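Local atomic coordinates of Bd3459 (Bdellovibrio bacteriovorus, PDB entry 5CEC), a protein that probably acts as a serine-type D-Ala-D-Ala peptidase used in predation, and is bound here by the ankyrin-repeat immunity protein Bd3460. Residues A[368-371]-A[376-379]; A[75-80]-A[315-320]. The protein carries 1 engineered substitution. All blocks are in the same frame, centred on the assembly; numbering follows the deposited sequence.

In the fold
The two contacts lie on the same side of the chain's centre, with their centres about 14 Å apart. Interaction 2 closes first along the chain. It brings helix 72-84 against helix 307-322, 235 residues later in sequence. Interaction 1 follows as a local hairpin of strands 364-373 and 376-385, within the main antiparallel sheet. Helix 307-322 supplies one side of interaction 2 and also touches the Tyr379 side chain of interaction 1. Tyr379 OH is 2.6 Å from Asp318 OD2, a probable hydrogen bond from sheet to helix. Tyr379 CE2 also packs on Tyr315 CA. Together they join sheet and helices in a layout consistent with the beta-lactamase clan, to which the S13 family belongs.

Interaction 1 of 2, residues A[368-371]-A[376-379]; sequences MGSV and GEIY
The ring of Tyr379 turns an edge to Gly369 O, which sits near the ring plane. Ser370 CB approaches the same ring obliquely, 4.3 Å from CD1. Ile311 and Leu314 of helix 307-322 touch the Tyr379 side chain. The motif is a beta hairpin, with Ser370 and Tyr379 a non-hydrogen-bonded antiparallel pair. The other flat group is the carboxylate of Glu377. Its CG is anti to the backbone N (chi1 177°), and the extended chain carries OE2 alongside Ser370. A water joins the two, giving hydrogens to Ser370 OG at 2.7 Å and Glu377 OE2 at 3.1 Å. Asp318 OD2 of helix 307-322 also lies close to OE2; one of these like charges may be protonated.

Val371 and Ile378 are the hydrogen-bonded pair. Val371 N reaches Ile378 O at 2.8 Å, with 165° at the hydrogen. Ile378 N returns an equally short bond to Val371 O. Their side chains lie on the other face, where Val406 and Ile410 of helix 394-411 pack on Val371. Strand 354-361 pairs with segment 368-371 through Lys357 and Thr355; its Lys-Thr-Gly is consistent with the K(T/S)G motif of penicillin-binding proteins. Val371 CG2 meets Ile378 CB at 3.8 Å.

Interaction 2 of 2, residues A[75-80]-A[315-320]; sequences VTTLWA and YSLDKS
Leu78 reaches across to the backbone of helix 307-322 with its branch CD1. This methyl lies 3.7 Å from Leu317 N and nearly as close to Leu317 CA. Both methyls of Leu78, CD1 and CD2, stand 4.1 Å from Ser316 CB. Leu78 leaves its backbone to one side of the other helix, but its end comes nearer. Its CG is anti to the backbone N (chi1 170°), and this extension brings the CD1 methyl to the other backbone. Leu317 has nearly the same rotamer. Its CD1 comes back to Leu78 CA at 4.0 Å. The two leucines are thus interlocked, each putting a methyl group on the main chain of the other.

Thr77 meets the end of Leu317. Its methyl CG2 is 4.0 Å from Leu317 CD2 and only slightly farther from CD1, so it faces both tips of the fork. The threonine is turned (chi1 -65°) with CG2 anti to its own N. OG1 then lies beside that N and bonds to Lys73 O, one turn earlier, and to Asn248 ND2. Polar and apolar branches are thereby sorted to different partners.

Between the two segments the helices pack through methyl and other carbon groups, with methyls laid on the facing main chain. The axes of segments 75-80 and 315-320 approach to 9.6 Å at 37°, running in roughly the same direction. Ser70, just before helix 72-84, and Lys73 within it fit the Ser-x-x-Lys pattern of penicillin-binding proteins; a catalytic role is inferred from the pattern.

Ser316 offers carbon to the contact. Its OG bonds back to Lys312 O within its own helix, while further along Ser320 OG bonds to Asp82 OD1 of helix 72-84.

Interaction 1 of 2, residues A[368-371]-A[376-379]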
# COMPACT_ATOMS: atom_id res chain seq x y z
N MET A 368 9.55 6.75 -2.98
CA MET A 368 10.93 6.40 -3.29
C MET A 368 10.94 5.13 -4.12
O MET A 368 10.03 4.29 -4.02
CB MET A 368 11.77 6.26 -2.03
CG MET A 368 11.49 5.03 -1.20
SD MET A 368 12.37 4.94 0.39
CE MET A 368 13.93 4.33 -0.15
N GLY A 369 12.02 4.92 -4.86
CA GLY A 369 12.12 3.73 -5.68
C GLY A 369 13.14 3.90 -6.78
O GLY A 369 14.15 4.64 -6.64
N SER A 370 12.89 3.19 -7.86
CA SER A 370 13.71 3.26 -9.04
C SER A 370 12.86 3.54 -10.26
O SER A 370 11.70 3.12 -10.38
CB SER A 370 14.47 1.94 -9.24
OG SER A 370 13.59 0.90 -9.60
N VAL A 371 13.48 4.27 -11.19
CA VAL A 371 12.93 4.44 -12.53
C VAL A 371 13.86 3.80 -13.55
O VAL A 371 15.08 3.93 -13.44
CB VAL A 371 12.65 5.92 -12.89
CG1 VAL A 371 11.56 6.53 -12.00
CG2 VAL A 371 13.89 6.80 -12.83
N GLY A 376 19.15 3.92 -18.22
CA GLY A 376 19.36 2.94 -17.15
C GLY A 376 18.53 3.21 -15.90
O GLY A 376 17.61 4.05 -15.89
N GLU A 377 18.86 2.45 -14.87
CA GLU A 377 18.10 2.41 -13.64
C GLU A 377 18.56 3.56 -12.77
O GLU A 377 19.76 3.74 -12.55
CB GLU A 377 18.37 1.09 -12.92
CG GLU A 377 17.69 0.95 -11.57
CD GLU A 377 18.11 -0.27 -10.76
OE1 GLU A 377 19.08 -0.97 -11.10
OE2 GLU A 377 17.48 -0.53 -9.73
N ILE A 378 17.62 4.36 -12.28
CA ILE A 378 17.93 5.51 -11.44
C ILE A 378 17.14 5.40 -10.14
O ILE A 378 15.91 5.26 -10.16
CB ILE A 378 17.61 6.83 -12.13
CG1 ILE A 378 18.26 6.92 -13.51
CG2 ILE A 378 18.02 8.02 -11.26
CD1 ILE A 378 17.80 8.09 -14.29
N TYR A 379 17.82 5.50 -9.00
CA TYR A 379 17.13 5.58 -7.70
C TYR A 379 16.65 7.00 -7.43
O TYR A 379 17.31 7.98 -7.81
CB TYR A 379 18.08 5.19 -6.55
CG TYR A 379 18.74 3.84 -6.71
CD1 TYR A 379 17.97 2.70 -6.89
CD2 TYR A 379 20.13 3.69 -6.70
CE1 TYR A 379 18.54 1.46 -7.05
CE2 TYR A 379 20.71 2.45 -6.85
CZ TYR A 379 19.93 1.34 -7.05
OH TYR A 379 20.51 0.11 -7.23
O HOH W 1 14.63 -1.57 -10.08

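Interaction 2 of 2, residues A[75-80]-A[315-320]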
# COMPACT_ATOMS: atom_id res chain seq x y z
N VAL A 75 12.92 0.68 4.29
CA VAL A 75 14.02 0.50 5.23
C VAL A 75 13.84 -0.81 6.00
O VAL A 75 14.77 -1.62 6.14
CB VAL A 75 14.14 1.69 6.19
CG1 VAL A 75 15.38 1.54 7.05
CG2 VAL A 75 14.25 3.01 5.41
N THR A 76 12.61 -1.05 6.45
CA THR A 76 12.30 -2.34 7.13
C THR A 76 12.56 -3.54 6.17
O THR A 76 13.05 -4.57 6.62
CB THR A 76 10.87 -2.30 7.63
OG1 THR A 76 10.73 -1.15 8.48
CG2 THR A 76 10.49 -3.56 8.38
N THR A 77 12.23 -3.35 4.89
CA THR A 77 12.46 -4.36 3.85
C THR A 77 13.95 -4.67 3.77
O THR A 77 14.33 -5.83 3.77
CB THR A 77 11.91 -3.87 2.51
OG1 THR A 77 10.49 -3.74 2.62
CG2 THR A 77 12.18 -4.79 1.41
N LEU A 78 14.79 -3.64 3.70
CA LEU A 78 16.25 -3.85 3.65
C LEU A 78 16.71 -4.62 4.89
O LEU A 78 17.48 -5.59 4.78
CB LEU A 78 16.96 -2.50 3.59
CG LEU A 78 18.47 -2.57 3.76
CD1 LEU A 78 19.15 -3.42 2.69
CD2 LEU A 78 19.08 -1.19 3.79
N TRP A 79 16.27 -4.18 6.07
CA TRP A 79 16.70 -4.82 7.32
C TRP A 79 16.34 -6.31 7.28
O TRP A 79 17.19 -7.16 7.58
CB TRP A 79 16.07 -4.13 8.53
CG TRP A 79 16.61 -4.54 9.84
CD1 TRP A 79 17.84 -5.13 10.10
CD2 TRP A 79 16.02 -4.29 11.11
NE1 TRP A 79 18.01 -5.28 11.44
CE2 TRP A 79 16.91 -4.78 12.08
CE3 TRP A 79 14.81 -3.73 11.52
CZ2 TRP A 79 16.65 -4.68 13.42
CZ3 TRP A 79 14.56 -3.66 12.86
CH2 TRP A 79 15.45 -4.16 13.78
N ALA A 80 15.10 -6.63 6.91
CA ALA A 80 14.65 -8.01 6.87
C ALA A 80 15.44 -8.83 5.81
O ALA A 80 15.78 -9.99 6.04
CB ALA A 80 13.15 -8.08 6.65
N TYR A 315 20.08 1.57 -2.84
CA TYR A 315 21.31 0.97 -3.36
C TYR A 315 21.61 -0.35 -2.67
O TYR A 315 21.89 -1.38 -3.32
CB TYR A 315 22.48 1.92 -3.17
CG TYR A 315 23.76 1.32 -3.61
CD1 TYR A 315 24.52 0.52 -2.76
CD2 TYR A 315 24.22 1.53 -4.90
CE1 TYR A 315 25.70 -0.03 -3.18
CE2 TYR A 315 25.39 0.97 -5.35
CZ TYR A 315 26.15 0.17 -4.49
OH TYR A 315 27.30 -0.40 -4.87
N SER A 316 21.53 -0.34 -1.35
CA SER A 316 21.83 -1.52 -0.53
C SER A 316 20.82 -2.63 -0.70
O SER A 316 21.19 -3.81 -0.73
CB SER A 316 22.00 -1.13 0.94
OG SER A 316 23.12 -0.30 1.13
N LEU A 317 19.52 -2.29 -0.79
CA LEU A 317 18.50 -3.28 -1.01
C LEU A 317 18.68 -3.94 -2.36
O LEU A 317 18.57 -5.18 -2.48
CB LEU A 317 17.12 -2.61 -0.89
CG LEU A 317 15.92 -3.52 -1.15
CD1 LEU A 317 15.90 -4.74 -0.23
CD2 LEU A 317 14.64 -2.72 -0.96
N ASP A 318 18.89 -3.13 -3.39
CA ASP A 318 19.13 -3.64 -4.73
C ASP A 318 20.33 -4.61 -4.73
O ASP A 318 20.28 -5.69 -5.34
CB ASP A 318 19.33 -2.50 -5.72
CG ASP A 318 18.75 -2.75 -7.10
OD1 ASP A 318 18.13 -3.81 -7.36
OD2 ASP A 318 18.92 -1.84 -7.95
N LYS A 319 21.39 -4.23 -4.03
CA LYS A 319 22.62 -5.04 -4.00
C LYS A 319 22.33 -6.38 -3.35
O LYS A 319 22.70 -7.43 -3.89
CB LYS A 319 23.73 -4.33 -3.23
CG LYS A 319 25.04 -5.12 -3.21
CD LYS A 319 26.09 -4.33 -2.47
CE LYS A 319 27.38 -5.11 -2.38
NZ LYS A 319 28.41 -4.37 -1.60
N SER A 320 21.64 -6.37 -2.21
CA SER A 320 21.34 -7.60 -1.49
C SER A 320 20.39 -8.51 -2.30
O SER A 320 20.58 -9.74 -2.35
CB SER A 320 20.76 -7.29 -0.11
OG SER A 320 21.73 -6.63 0.71